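Local coordinates for protein NAD nucleotidase (Haemophilus influenzae, PDB 3ZTV) that hydrolyses NAD to adenosine and nicotinamide riboside in the periplasm, acting as a pyrophosphatase and as a 5'-nucleotidase that works best on AMP, at residues K400-N408 with Y509-V517; Y439-V449 with G523-F531. One frame throughout, in Å; residues are numbered along the deposited sequence.

Contact 1 of 2, residues K400-N408 with Y509-V517; sequences KTVDLTIQN and YLVGTNAYV. With ADN (adenosine), chain D.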
ATOM      1  N   LYS A 400      18.011  -9.141  12.422  1.00 15.24           N
ATOM      2  CA  LYS A 400      18.484  -9.738  11.169  1.00 15.90           C
ATOM      3  C   LYS A 400      18.957  -8.684  10.166  1.00 16.58           C
ATOM      4  O   LYS A 400      19.733  -8.981   9.257  1.00 19.14           O
ATOM      5  CB  LYS A 400      17.402 -10.621  10.540  1.00 16.29           C
ATOM      6  CG  LYS A 400      16.090  -9.906  10.236  1.00 16.03           C
ATOM      7  CD  LYS A 400      15.066 -10.881   9.664  1.00 17.63           C
ATOM      8  CE  LYS A 400      13.680 -10.262   9.595  1.00 17.22           C
ATOM      9  NZ  LYS A 400      13.132  -9.962  10.956  1.00 13.00           N
ATOM     10  N   THR A 401      18.498  -7.452  10.355  1.00 15.77           N
ATOM     11  CA  THR A 401      18.760  -6.354   9.437  1.00 16.97           C
ATOM     12  C   THR A 401      20.084  -5.631   9.687  1.00 14.39           C
ATOM     13  O   THR A 401      20.602  -4.950   8.809  1.00 14.45           O
ATOM     14  CB  THR A 401      17.638  -5.314   9.540  1.00 14.84           C
ATOM     15  OG1 THR A 401      17.449  -4.970  10.920  1.00 16.49           O
ATOM     16  CG2 THR A 401      16.334  -5.876   8.978  1.00 17.55           C
ATOM     17  N   VAL A 402      20.625  -5.760  10.892  1.00 13.06           N
ATOM     18  CA  VAL A 402      21.791  -4.971  11.281  1.00 11.68           C
ATOM     19  C   VAL A 402      23.090  -5.423  10.608  1.00 11.65           C
ATOM     20  O   VAL A 402      23.396  -6.614  10.559  1.00 12.85           O
ATOM     21  CB  VAL A 402      21.946  -4.946  12.821  1.00 12.05           C
ATOM     22  CG1 VAL A 402      23.295  -4.368  13.229  1.00 17.21           C
ATOM     23  CG2 VAL A 402      20.811  -4.147  13.443  1.00 16.67           C
ATOM     24  N   ASP A 403      23.840  -4.455  10.081  1.00 10.40           N
ATOM     25  CA  ASP A 403      25.109  -4.747   9.407  1.00 11.09           C
ATOM     26  C   ASP A 403      26.307  -4.820  10.355  1.00 10.15           C
ATOM     27  O   ASP A 403      27.249  -5.580  10.129  1.00 10.36           O
ATOM     28  CB  ASP A 403      25.381  -3.697   8.331  1.00 12.90           C
ATOM     29  CG  ASP A 403      24.378  -3.749   7.200  1.00 13.02           C
ATOM     30  OD1 ASP A 403      24.223  -4.831   6.594  1.00 16.09           O
ATOM     31  OD2 ASP A 403      23.742  -2.717   6.922  1.00 13.41           O
ATOM     32  N   LEU A 404      26.276  -4.017  11.411  1.00 10.20           N
ATOM     33  CA  LEU A 404      27.388  -3.980  12.347  1.00 11.16           C
ATOM     34  C   LEU A 404      26.915  -3.349  13.639  1.00  9.23           C
ATOM     35  O   LEU A 404      25.953  -2.577  13.647  1.00  9.79           O
ATOM     36  CB  LEU A 404      28.564  -3.192  11.753  1.00 10.37           C
ATOM     37  CG  LEU A 404      28.321  -1.713  11.444  1.00  9.41           C
ATOM     38  CD1 LEU A 404      28.884  -0.832  12.560  1.00 10.15           C
ATOM     39  CD2 LEU A 404      28.898  -1.311  10.079  1.00 11.27           C
ATOM     40  N   THR A 405      27.577  -3.696  14.736  1.00  9.46           N
ATOM     41  CA  THR A 405      27.300  -3.043  16.008  1.00  8.90           C
ATOM     42  C   THR A 405      28.589  -2.516  16.621  1.00  9.11           C
ATOM     43  O   THR A 405      29.673  -3.041  16.352  1.00  9.81           O
ATOM     44  CB  THR A 405      26.638  -3.994  17.011  1.00 10.43           C
ATOM     45  OG1 THR A 405      27.479  -5.135  17.197  1.00 10.42           O
ATOM     46  CG2 THR A 405      25.266  -4.435  16.522  1.00  9.90           C
ATOM     47  N   ILE A 406      28.463  -1.482  17.444  1.00  8.28           N
ATOM     48  CA  ILE A 406      29.600  -0.869  18.125  1.00  9.49           C
ATOM     49  C   ILE A 406      29.267  -0.700  19.600  1.00  9.07           C
ATOM     50  O   ILE A 406      28.202  -0.175  19.939  1.00 10.01           O
ATOM     51  CB  ILE A 406      29.943   0.502  17.514  1.00  8.97           C
ATOM     52  CG1 ILE A 406      30.351   0.332  16.046  1.00 10.63           C
ATOM     53  CG2 ILE A 406      31.022   1.200  18.329  1.00 11.56           C
ATOM     54  CD1 ILE A 406      30.467   1.636  15.282  1.00 12.62           C
ATOM     55  N   GLN A 407      30.173  -1.153  20.467  1.00  8.82           N
ATOM     56  CA  GLN A 407      30.003  -1.087  21.925  1.00  9.23           C
ATOM     57  C   GLN A 407      31.236  -0.429  22.540  1.00 10.16           C
ATOM     58  O   GLN A 407      32.366  -0.685  22.115  1.00 10.17           O
ATOM     59  CB  GLN A 407      29.793  -2.497  22.509  1.00 10.29           C
ATOM     60  CG  GLN A 407      29.719  -2.579  24.041  1.00 10.05           C
ATOM     61  CD  GLN A 407      28.424  -2.021  24.626  1.00 11.12           C
ATOM     62  OE1 GLN A 407      27.534  -1.583  23.909  1.00 12.19           O
ATOM     63  NE2 GLN A 407      28.326  -2.042  25.950  1.00 16.20           N
ATOM     64  N   ASN A 408      31.027   0.427  23.535  1.00  9.95           N
ATOM     65  CA  ASN A 408      32.136   1.074  24.238  1.00 10.42           C
ATOM     66  C   ASN A 408      32.690   0.187  25.359  1.00  9.20           C
ATOM     67  O   ASN A 408      31.928  -0.448  26.089  1.00 10.20           O
ATOM     68  CB  ASN A 408      31.702   2.433  24.803  1.00 10.54           C
ATOM     69  CG  ASN A 408      30.619   2.309  25.860  1.00 10.53           C
ATOM     70  OD1 ASN A 408      29.552   1.745  25.615  1.00 10.67           O
ATOM     71  ND2 ASN A 408      30.900   2.825  27.052  1.00 12.57           N
ATOM     72  N   TYR A 509      24.711   1.872   5.981  1.00 13.32           N
ATOM     73  CA  TYR A 509      24.669   0.688   6.832  1.00 13.96           C
ATOM     74  C   TYR A 509      23.648   0.851   7.951  1.00 11.86           C
ATOM     75  O   TYR A 509      23.450   1.956   8.452  1.00 13.35           O
ATOM     76  CB  TYR A 509      26.047   0.447   7.460  1.00 13.68           C
ATOM     77  CG  TYR A 509      27.126   0.127   6.450  1.00 12.08           C
ATOM     78  CD1 TYR A 509      27.884   1.138   5.871  1.00 11.89           C
ATOM     79  CD2 TYR A 509      27.389  -1.181   6.080  1.00 11.92           C
ATOM     80  CE1 TYR A 509      28.868   0.848   4.939  1.00 13.74           C
ATOM     81  CE2 TYR A 509      28.369  -1.479   5.149  1.00 12.47           C
ATOM     82  CZ  TYR A 509      29.105  -0.463   4.588  1.00 13.25           C
ATOM     83  OH  TYR A 509      30.083  -0.768   3.658  1.00 14.71           O
ATOM     84  N   LEU A 510      23.013  -0.249   8.344  1.00 10.86           N
ATOM     85  CA  LEU A 510      22.218  -0.238   9.569  1.00 11.16           C
ATOM     86  C   LEU A 510      23.143  -0.602  10.720  1.00 10.25           C
ATOM     87  O   LEU A 510      23.683  -1.713  10.773  1.00 10.57           O
ATOM     88  CB  LEU A 510      21.027  -1.193   9.496  1.00 12.32           C
ATOM     89  CG  LEU A 510      20.072  -1.130  10.697  1.00 12.12           C
ATOM     90  CD1 LEU A 510      19.406   0.225  10.793  1.00 12.92           C
ATOM     91  CD2 LEU A 510      19.026  -2.219  10.590  1.00 14.34           C
ATOM     92  N   VAL A 511      23.322   0.360  11.618  1.00 10.71           N
ATOM     93  CA  VAL A 511      24.299   0.269  12.692  1.00  9.71           C
ATOM     94  C   VAL A 511      23.592   0.216  14.039  1.00 10.36           C
ATOM     95  O   VAL A 511      22.723   1.049  14.326  1.00 10.68           O
ATOM     96  CB  VAL A 511      25.242   1.487  12.659  1.00 10.53           C
ATOM     97  CG1 VAL A 511      26.164   1.494  13.868  1.00 10.61           C
ATOM     98  CG2 VAL A 511      26.038   1.510  11.344  1.00 11.60           C
ATOM     99  N   GLY A 512      23.952  -0.769  14.858  1.00  8.91           N
ATOM    100  CA  GLY A 512      23.407  -0.867  16.203  1.00  9.17           C
ATOM    101  C   GLY A 512      24.427  -0.479  17.255  1.00 11.39           C
ATOM    102  O   GLY A 512      25.618  -0.782  17.128  1.00 10.29           O
ATOM    103  N   THR A 513      23.968   0.185  18.309  1.00  8.57           N
ATOM    104  CA  THR A 513      24.838   0.545  19.424  1.00  9.19           C
ATOM    105  C   THR A 513      23.976   0.601  20.689  1.00  8.85           C
ATOM    106  O   THR A 513      22.788   0.292  20.626  1.00 10.78           O
ATOM    107  CB  THR A 513      25.572   1.862  19.140  1.00  9.26           C
ATOM    108  OG1 THR A 513      26.602   2.062  20.110  1.00 10.57           O
ATOM    109  CG2 THR A 513      24.614   3.035  19.170  1.00 10.58           C
ATOM    110  N   ASN A 514      24.554   0.954  21.832  1.00  9.62           N
ATOM    111  CA  ASN A 514      23.740   1.067  23.036  1.00  8.55           C
ATOM    112  C   ASN A 514      23.163   2.480  23.149  1.00  9.19           C
ATOM    113  O   ASN A 514      23.695   3.426  22.574  1.00 10.69           O
ATOM    114  CB  ASN A 514      24.503   0.645  24.302  1.00  9.65           C
ATOM    115  CG  ASN A 514      25.622   1.589  24.652  1.00  9.67           C
ATOM    116  OD1 ASN A 514      25.389   2.760  24.938  1.00 10.42           O
ATOM    117  ND2 ASN A 514      26.852   1.082  24.642  1.00 11.24           N
ATOM    118  N   ALA A 515      22.072   2.611  23.899  1.00 11.22           N
ATOM    119  CA  ALA A 515      21.354   3.876  24.010  1.00 12.29           C
ATOM    120  C   ALA A 515      22.200   5.002  24.603  1.00 11.67           C
ATOM    121  O   ALA A 515      21.997   6.169  24.276  1.00 13.46           O
ATOM    122  CB  ALA A 515      20.089   3.677  24.824  1.00 13.25           C
ATOM    123  N   TYR A 516      23.140   4.645  25.472  1.00 11.24           N
ATOM    124  CA  TYR A 516      24.018   5.619  26.115  1.00 12.63           C
ATOM    125  C   TYR A 516      24.893   6.353  25.096  1.00 11.73           C
ATOM    126  O   TYR A 516      24.831   7.571  24.981  1.00 13.53           O
ATOM    127  CB  TYR A 516      24.853   4.911  27.192  1.00 12.58           C
ATOM    128  CG  TYR A 516      25.954   5.711  27.863  1.00 13.19           C
ATOM    129  CD1 TYR A 516      25.682   6.581  28.916  1.00 16.29           C
ATOM    130  CD2 TYR A 516      27.279   5.550  27.476  1.00 15.26           C
ATOM    131  CE1 TYR A 516      26.706   7.287  29.539  1.00 16.38           C
ATOM    132  CE2 TYR A 516      28.299   6.247  28.088  1.00 16.76           C
ATOM    133  CZ  TYR A 516      28.012   7.114  29.117  1.00 17.05           C
ATOM    134  OH  TYR A 516      29.040   7.804  29.723  1.00 21.43           O
ATOM    135  N   VAL A 517      25.699   5.624  24.331  1.00 10.50           N
ATOM    136  CA  VAL A 517      26.520   6.305  23.324  1.00 10.43           C
ATOM    137  C   VAL A 517      25.724   6.801  22.108  1.00 11.56           C
ATOM    138  O   VAL A 517      26.167   7.704  21.396  1.00 11.27           O
ATOM    139  CB  VAL A 517      27.736   5.468  22.870  1.00 11.27           C
ATOM    140  CG1 VAL A 517      28.641   5.163  24.060  1.00 11.27           C
ATOM    141  CG2 VAL A 517      27.295   4.192  22.185  1.00 10.87           C
TER
HETATM  142  O5' ADN D1600      32.800   5.385  34.745  1.00 29.03           O
HETATM  143  C5' ADN D1600      32.287   6.128  33.637  1.00 21.36           C
HETATM  144  C4' ADN D1600      32.432   5.288  32.374  1.00 18.48           C
HETATM  145  O4' ADN D1600      31.560   4.156  32.432  1.00 17.36           O
HETATM  146  C3' ADN D1600      32.056   6.042  31.113  1.00 16.87           C
HETATM  147  O3' ADN D1600      33.190   6.706  30.547  1.00 20.38           O
HETATM  148  C2' ADN D1600      31.540   4.947  30.199  1.00 14.93           C
HETATM  149  O2' ADN D1600      32.611   4.354  29.454  1.00 16.73           O
HETATM  150  C1' ADN D1600      30.985   3.903  31.149  1.00 16.23           C
HETATM  151  N9  ADN D1600      29.515   4.047  31.233  1.00 13.80           N
HETATM  152  C8  ADN D1600      28.813   4.788  32.113  1.00 15.51           C
HETATM  153  N7  ADN D1600      27.476   4.671  31.882  1.00 15.58           N
HETATM  154  C5  ADN D1600      27.315   3.842  30.827  1.00 13.72           C
HETATM  155  C6  ADN D1600      26.188   3.275  30.052  1.00 14.88           C
HETATM  156  N6  ADN D1600      24.899   3.571  30.336  1.00 14.66           N
HETATM  157  N1  ADN D1600      26.484   2.444  29.033  1.00 12.85           N
HETATM  158  C2  ADN D1600      27.750   2.120  28.714  1.00 13.68           C
HETATM  159  N3  ADN D1600      28.819   2.594  29.370  1.00 13.23           N
HETATM  160  C4  ADN D1600      28.664   3.435  30.417  1.00 14.45           C
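Asn408 and Asn514 both turn CG in between their own backbone N and carbonyl carbon (chi1 64° and 68°), which brings the two amides together at the C-terminal ends of parallel strands 404-408 and 509-514. Asn514 ND2 spends both hydrogens across the contact: it meets Asn408 OD1 at 2.9 Å, almost in line with that C=O, and Gln407 OE1 at 2.8 Å from above the carbonyl plane. Asn514 OD1 accepts Val517 N at 2.9 Å, an N-cap bond that fixes the amide's rotation. Asn408 directs ND2 at adenosine N3 (3.1 Å, N-H...N 179°); its bond to O2' is weak. The Tyr516 ring lies flat under the adenine, with C5 of the base 3.5 Å above the ring plane and over its centre. Between the strands, Gly512 N donates to Leu404 O and Ile406 N to Gly512 O, while Thr513 OG1 gives its proton to Ile406 O (2.8 Å). Asp403 is bonded to Leu510 twice: its N donates to Leu510 O, and its OD2 takes Leu510 N at 2.9 Å on the anti side. Asn408, at a strand end, and Tyr516, on the short helix following the partner strand, supply part of the adenosine pocket of the 5'-nucleotidase C-terminal domain, alongside Phe432 and Asp522.

Contact 2 of 2, residues Y439-V449 with G523-F531; sequences YKMEGSLVKQV and GYKTFGKLF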
ATOM      1  N   TYR A 439      20.906   3.308  13.905  1.00  9.64           N
ATOM      2  CA  TYR A 439      20.920   4.381  12.920  1.00 11.72           C
ATOM      3  C   TYR A 439      21.195   3.789  11.548  1.00  9.94           C
ATOM      4  O   TYR A 439      21.871   2.767  11.423  1.00 11.58           O
ATOM      5  CB  TYR A 439      22.042   5.377  13.207  1.00 10.70           C
ATOM      6  CG  TYR A 439      21.855   6.245  14.429  1.00 10.43           C
ATOM      7  CD1 TYR A 439      20.840   7.194  14.484  1.00 10.38           C
ATOM      8  CD2 TYR A 439      22.725   6.152  15.514  1.00 10.59           C
ATOM      9  CE1 TYR A 439      20.675   7.999  15.588  1.00 11.31           C
ATOM     10  CE2 TYR A 439      22.571   6.962  16.626  1.00 11.88           C
ATOM     11  CZ  TYR A 439      21.544   7.887  16.651  1.00 11.73           C
ATOM     12  OH  TYR A 439      21.375   8.690  17.747  1.00 13.72           O
ATOM     13  N   LYS A 440      20.678   4.447  10.513  1.00 11.03           N
ATOM     14  CA  LYS A 440      20.997   4.096   9.133  1.00 13.70           C
ATOM     15  C   LYS A 440      21.943   5.181   8.637  1.00 13.07           C
ATOM     16  O   LYS A 440      21.547   6.337   8.520  1.00 14.30           O
ATOM     17  CB  LYS A 440      19.723   4.073   8.285  1.00 14.76           C
ATOM     18  CG  LYS A 440      19.930   3.631   6.843  1.00 16.73           C
ATOM     19  CD  LYS A 440      20.175   2.137   6.745  1.00 17.44           C
ATOM     20  CE  LYS A 440      20.092   1.668   5.300  1.00 21.90           C
ATOM     21  NZ  LYS A 440      20.433   0.227   5.159  1.00 23.78           N
ATOM     22  N   MET A 441      23.198   4.824   8.376  1.00 13.09           N
ATOM     23  CA  MET A 441      24.243   5.830   8.215  1.00 14.25           C
ATOM     24  C   MET A 441      25.328   5.392   7.238  1.00 12.71           C
ATOM     25  O   MET A 441      25.687   4.217   7.172  1.00 12.50           O
ATOM     26  CB  MET A 441      24.862   6.160   9.582  1.00 13.98           C
ATOM     27  CG  MET A 441      25.452   4.952  10.304  1.00 12.84           C
ATOM     28  SD  MET A 441      25.943   5.242  12.025  1.00 12.60           S
ATOM     29  CE  MET A 441      27.288   6.402  11.820  1.00 13.69           C
ATOM     30  N   GLU A 442      25.846   6.355   6.482  1.00 14.16           N
ATOM     31  CA  GLU A 442      26.887   6.086   5.494  1.00 15.08           C
ATOM     32  C   GLU A 442      28.187   5.588   6.126  1.00 13.95           C
ATOM     33  O   GLU A 442      28.504   5.915   7.272  1.00 13.69           O
ATOM     34  CB  GLU A 442      27.169   7.335   4.655  1.00 15.56           C
ATOM     35  CG  GLU A 442      26.069   7.682   3.658  1.00 18.36           C
ATOM     36  CD  GLU A 442      24.916   8.467   4.270  1.00 20.05           C
ATOM     37  OE1 GLU A 442      24.918   8.701   5.496  1.00 21.00           O
ATOM     38  OE2 GLU A 442      24.001   8.856   3.513  1.00 25.19           O
ATOM     39  N   GLY A 443      28.937   4.798   5.367  1.00 13.28           N
ATOM     40  CA  GLY A 443      30.212   4.282   5.833  1.00 12.70           C
ATOM     41  C   GLY A 443      31.174   5.357   6.302  1.00 12.83           C
ATOM     42  O   GLY A 443      31.952   5.136   7.229  1.00 13.20           O
ATOM     43  N   SER A 444      31.138   6.521   5.662  1.00 13.79           N
ATOM     44  CA  SER A 444      32.013   7.621   6.062  1.00 13.07           C
ATOM     45  C   SER A 444      31.733   8.067   7.499  1.00 14.19           C
ATOM     46  O   SER A 444      32.644   8.449   8.234  1.00 14.13           O
ATOM     47  CB  SER A 444      31.869   8.801   5.099  1.00 17.51           C
ATOM     48  OG  SER A 444      30.530   9.269   5.073  1.00 17.48           O
ATOM     49  N   LEU A 445      30.465   8.015   7.897  1.00 14.07           N
ATOM     50  CA  LEU A 445      30.079   8.376   9.259  1.00 12.04           C
ATOM     51  C   LEU A 445      30.442   7.285  10.262  1.00 11.81           C
ATOM     52  O   LEU A 445      30.705   7.574  11.430  1.00 11.29           O
ATOM     53  CB  LEU A 445      28.583   8.679   9.327  1.00 14.06           C
ATOM     54  CG  LEU A 445      28.130   9.949   8.604  1.00 16.48           C
ATOM     55  CD1 LEU A 445      26.615   9.991   8.512  1.00 16.01           C
ATOM     56  CD2 LEU A 445      28.668  11.190   9.299  1.00 17.89           C
ATOM     57  N   VAL A 446      30.437   6.035   9.811  1.00 12.15           N
ATOM     58  CA  VAL A 446      30.881   4.932  10.656  1.00 11.37           C
ATOM     59  C   VAL A 446      32.355   5.131  10.991  1.00 12.06           C
ATOM     60  O   VAL A 446      32.757   5.007  12.147  1.00 11.37           O
ATOM     61  CB  VAL A 446      30.662   3.558   9.999  1.00 11.95           C
ATOM     62  CG1 VAL A 446      31.243   2.445  10.879  1.00 13.14           C
ATOM     63  CG2 VAL A 446      29.174   3.321   9.743  1.00 12.51           C
ATOM     64  N   LYS A 447      33.155   5.462   9.980  1.00 12.14           N
ATOM     65  CA  LYS A 447      34.563   5.769  10.211  1.00 11.94           C
ATOM     66  C   LYS A 447      34.700   6.905  11.221  1.00 10.81           C
ATOM     67  O   LYS A 447      35.482   6.812  12.170  1.00 11.86           O
ATOM     68  CB  LYS A 447      35.268   6.142   8.903  1.00 14.06           C
ATOM     69  CG  LYS A 447      35.503   4.976   7.948  1.00 13.85           C
ATOM     70  CD  LYS A 447      36.204   5.445   6.673  1.00 14.92           C
ATOM     71  CE  LYS A 447      36.599   4.286   5.773  1.00 16.64           C
ATOM     72  NZ  LYS A 447      37.108   4.742   4.439  1.00 20.21           N
ATOM     73  N   GLN A 448      33.929   7.971  11.019  1.00 11.88           N
ATOM     74  CA  GLN A 448      34.024   9.136  11.887  1.00 12.29           C
ATOM     75  C   GLN A 448      33.675   8.831  13.346  1.00 11.96           C
ATOM     76  O   GLN A 448      34.327   9.327  14.258  1.00 11.33           O
ATOM     77  CB  GLN A 448      33.168  10.293  11.365  1.00 14.35           C
ATOM     78  CG  GLN A 448      33.449  11.593  12.088  1.00 14.39           C
ATOM     79  CD  GLN A 448      34.899  12.031  11.949  1.00 15.45           C
ATOM     80  OE1 GLN A 448      35.383  12.275  10.840  1.00 18.90           O
ATOM     81  NE2 GLN A 448      35.598  12.133  13.074  1.00 15.86           N
ATOM     82  N   VAL A 449      32.650   8.018  13.583  1.00 10.70           N
ATOM     83  CA  VAL A 449      32.300   7.732  14.970  1.00 11.92           C
ATOM     84  C   VAL A 449      33.396   6.917  15.670  1.00 10.23           C
ATOM     85  O   VAL A 449      33.654   7.126  16.855  1.00 10.33           O
ATOM     86  CB  VAL A 449      30.890   7.096  15.137  1.00 12.03           C
ATOM     87  CG1 VAL A 449      30.885   5.645  14.722  1.00 12.33           C
ATOM     88  CG2 VAL A 449      30.413   7.238  16.582  1.00 12.71           C
ATOM     89  N   GLY A 523      31.891  10.879  24.261  1.00 14.63           N
ATOM     90  CA  GLY A 523      32.547  11.501  23.124  1.00 14.75           C
ATOM     91  C   GLY A 523      32.178  10.963  21.753  1.00 13.74           C
ATOM     92  O   GLY A 523      32.858  11.254  20.769  1.00 15.56           O
ATOM     93  N   TYR A 524      31.099  10.186  21.674  1.00 13.51           N
ATOM     94  CA  TYR A 524      30.622   9.666  20.398  1.00 12.74           C
ATOM     95  C   TYR A 524      29.892  10.773  19.627  1.00 13.21           C
ATOM     96  O   TYR A 524      28.686  10.697  19.376  1.00 14.11           O
ATOM     97  CB  TYR A 524      29.729   8.439  20.622  1.00 12.79           C
ATOM     98  CG  TYR A 524      30.501   7.161  20.920  1.00 11.95           C
ATOM     99  CD1 TYR A 524      31.294   7.046  22.062  1.00 11.32           C
ATOM    100  CD2 TYR A 524      30.431   6.069  20.063  1.00 11.48           C
ATOM    101  CE1 TYR A 524      31.993   5.875  22.333  1.00 12.09           C
ATOM    102  CE2 TYR A 524      31.123   4.902  20.321  1.00 11.17           C
ATOM    103  CZ  TYR A 524      31.907   4.812  21.450  1.00 10.10           C
ATOM    104  OH  TYR A 524      32.591   3.649  21.695  1.00 11.12           O
ATOM    105  N   LYS A 525      30.648  11.799  19.245  1.00 13.99           N
ATOM    106  CA  LYS A 525      30.092  13.008  18.636  1.00 15.94           C
ATOM    107  C   LYS A 525      29.171  12.726  17.455  1.00 15.64           C
ATOM    108  O   LYS A 525      28.083  13.303  17.355  1.00 15.75           O
ATOM    109  CB  LYS A 525      31.212  13.970  18.215  1.00 17.62           C
ATOM    110  CG  LYS A 525      31.992  14.557  19.383  1.00 19.29           C
ATOM    111  CD  LYS A 525      33.061  15.535  18.915  1.00 23.30           C
ATOM    112  CE  LYS A 525      33.863  16.077  20.091  1.00 24.21           C
ATOM    113  NZ  LYS A 525      35.065  16.832  19.645  1.00 28.32           N
ATOM    114  N   THR A 526      29.598  11.841  16.562  1.00 15.61           N
ATOM    115  CA  THR A 526      28.822  11.540  15.367  1.00 13.62           C
ATOM    116  C   THR A 526      27.421  11.020  15.703  1.00 13.67           C
ATOM    117  O   THR A 526      26.444  11.445  15.087  1.00 13.99           O
ATOM    118  CB  THR A 526      29.571  10.571  14.417  1.00 13.04           C
ATOM    119  OG1 THR A 526      30.700  11.245  13.836  1.00 15.97           O
ATOM    120  CG2 THR A 526      28.661  10.089  13.311  1.00 15.09           C
ATOM    121  N   PHE A 527      27.313  10.109  16.668  1.00 12.89           N
ATOM    122  CA  PHE A 527      25.996   9.621  17.089  1.00 13.40           C
ATOM    123  C   PHE A 527      25.156  10.767  17.658  1.00 13.79           C
ATOM    124  O   PHE A 527      23.948  10.837  17.433  1.00 15.09           O
ATOM    125  CB  PHE A 527      26.109   8.512  18.142  1.00 12.09           C
ATOM    126  CG  PHE A 527      26.531   7.167  17.594  1.00 10.91           C
ATOM    127  CD1 PHE A 527      26.331   6.826  16.265  1.00 11.55           C
ATOM    128  CD2 PHE A 527      27.112   6.231  18.438  1.00 11.79           C
ATOM    129  CE1 PHE A 527      26.718   5.575  15.788  1.00 12.16           C
ATOM    130  CE2 PHE A 527      27.497   4.987  17.971  1.00 11.28           C
ATOM    131  CZ  PHE A 527      27.301   4.657  16.645  1.00 12.01           C
ATOM    132  N   GLY A 528      25.799  11.651  18.415  1.00 15.25           N
ATOM    133  CA  GLY A 528      25.122  12.806  18.978  1.00 17.02           C
ATOM    134  C   GLY A 528      24.474  13.681  17.922  1.00 17.52           C
ATOM    135  O   GLY A 528      23.405  14.250  18.142  1.00 19.84           O
ATOM    136  N   LYS A 529      25.120  13.787  16.766  1.00 16.40           N
ATOM    137  CA  LYS A 529      24.596  14.598  15.671  1.00 17.15           C
ATOM    138  C   LYS A 529      23.493  13.890  14.882  1.00 17.98           C
ATOM    139  O   LYS A 529      22.608  14.542  14.319  1.00 19.51           O
ATOM    140  CB  LYS A 529      25.725  15.051  14.743  1.00 20.93           C
ATOM    141  CG  LYS A 529      26.645  16.083  15.381  1.00 25.32           C
ATOM    142  CD  LYS A 529      27.847  16.393  14.506  1.00 30.14           C
ATOM    143  CE  LYS A 529      28.903  17.163  15.287  1.00 31.61           C
ATOM    144  NZ  LYS A 529      30.150  17.380  14.498  1.00 37.52           N
ATOM    145  N   LEU A 530      23.538  12.560  14.840  1.00 15.85           N
ATOM    146  CA  LEU A 530      22.510  11.800  14.134  1.00 17.02           C
ATOM    147  C   LEU A 530      21.212  11.759  14.935  1.00 16.77           C
ATOM    148  O   LEU A 530      20.127  11.644  14.368  1.00 17.26           O
ATOM    149  CB  LEU A 530      22.974  10.369  13.848  1.00 15.65           C
ATOM    150  CG  LEU A 530      24.339  10.151  13.192  1.00 16.59           C
ATOM    151  CD1 LEU A 530      24.483   8.701  12.775  1.00 15.38           C
ATOM    152  CD2 LEU A 530      24.544  11.070  12.000  1.00 17.02           C
ATOM    153  N   PHE A 531      21.335  11.841  16.256  1.00 16.96           N
ATOM    154  CA  PHE A 531      20.179  11.758  17.145  1.00 17.13           C
ATOM    155  C   PHE A 531      19.110  12.791  16.780  1.00 20.96           C
ATOM    156  O   PHE A 531      19.404  13.980  16.638  1.00 22.72           O
ATOM    157  CB  PHE A 531      20.621  11.924  18.603  1.00 19.70           C
ATOM    158  CG  PHE A 531      19.538  11.635  19.607  1.00 21.43           C
ATOM    159  CD1 PHE A 531      19.096  10.339  19.816  1.00 21.21           C
ATOM    160  CD2 PHE A 531      18.971  12.660  20.346  1.00 23.43           C
ATOM    161  CE1 PHE A 531      18.103  10.068  20.743  1.00 22.41           C
ATOM    162  CE2 PHE A 531      17.976  12.399  21.274  1.00 24.35           C
ATOM    163  CZ  PHE A 531      17.541  11.101  21.471  1.00 25.00           C
TER
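Tyr439, Met441 and Val449 meet the short helix 525-530 from strand 439-442 and the helix 443-449 that follows it directly; the strand axis passes 10.6 Å from the axis of helix 525-530 and the helix axis 9.1 Å from it, the N-to-C directions of the two helices lying 130° apart. This is apolar helix-on-sheet and helix-on-helix packing in the 5'-nucleotidase C-terminal domain, and no hydrogen bond crosses it. Val449 puts CG2 anti to its backbone N, and this methyl sits over the centre of one Phe527 ring face, 3.8 Å from the centroid and 5° off the normal, a CH-pi contact. Met441 SD comes to the ring's edge in its plane, 3.9 Å from Phe527 CE1, making a Met-aromatic contact. The Tyr439 ring runs nearly parallel to that of Phe527 but is slid so far that they barely overlap. Leu530 CB covers a face of Tyr439 off centre, 3.7 Å from Tyr439 CE1, and Leu530 CD1 reaches Met441 CE at 3.8 Å. Thr526 CB packs 3.8 Å from Val449 CB, while Thr526 OG1 bonds to Asp452 OD2. Tyr439 OH bonds to Ala518 O and lies at the edge of the Phe531 ring, 3.5 Å from Phe531 CD1.

In the fold
Contacts 1 and 2 share one mixed sheet, in which strand 508-514 lies between 404-408 and 435-442; Tyr509 N to Met441 O and Val511 N to Tyr439 O, each 2.8 Å, probably hydrogen-bond them. Both contacts are mostly buried, but no touching residue of contact 1 is exposed, whereas Phe531 of contact 2 is; contact 1 is also nearer the chain's centre (about 16 Å against about 22 Å, centre to centre). Their chemistry follows their place: contact 1 joins strand edges by hydrogen bonds and ends in a polar ligand site, whereas contact 2 packs helices on the sheet through apolar groups. They meet again near adenosine, where Asn408 CB is 3.5 Å from Tyr524 OH.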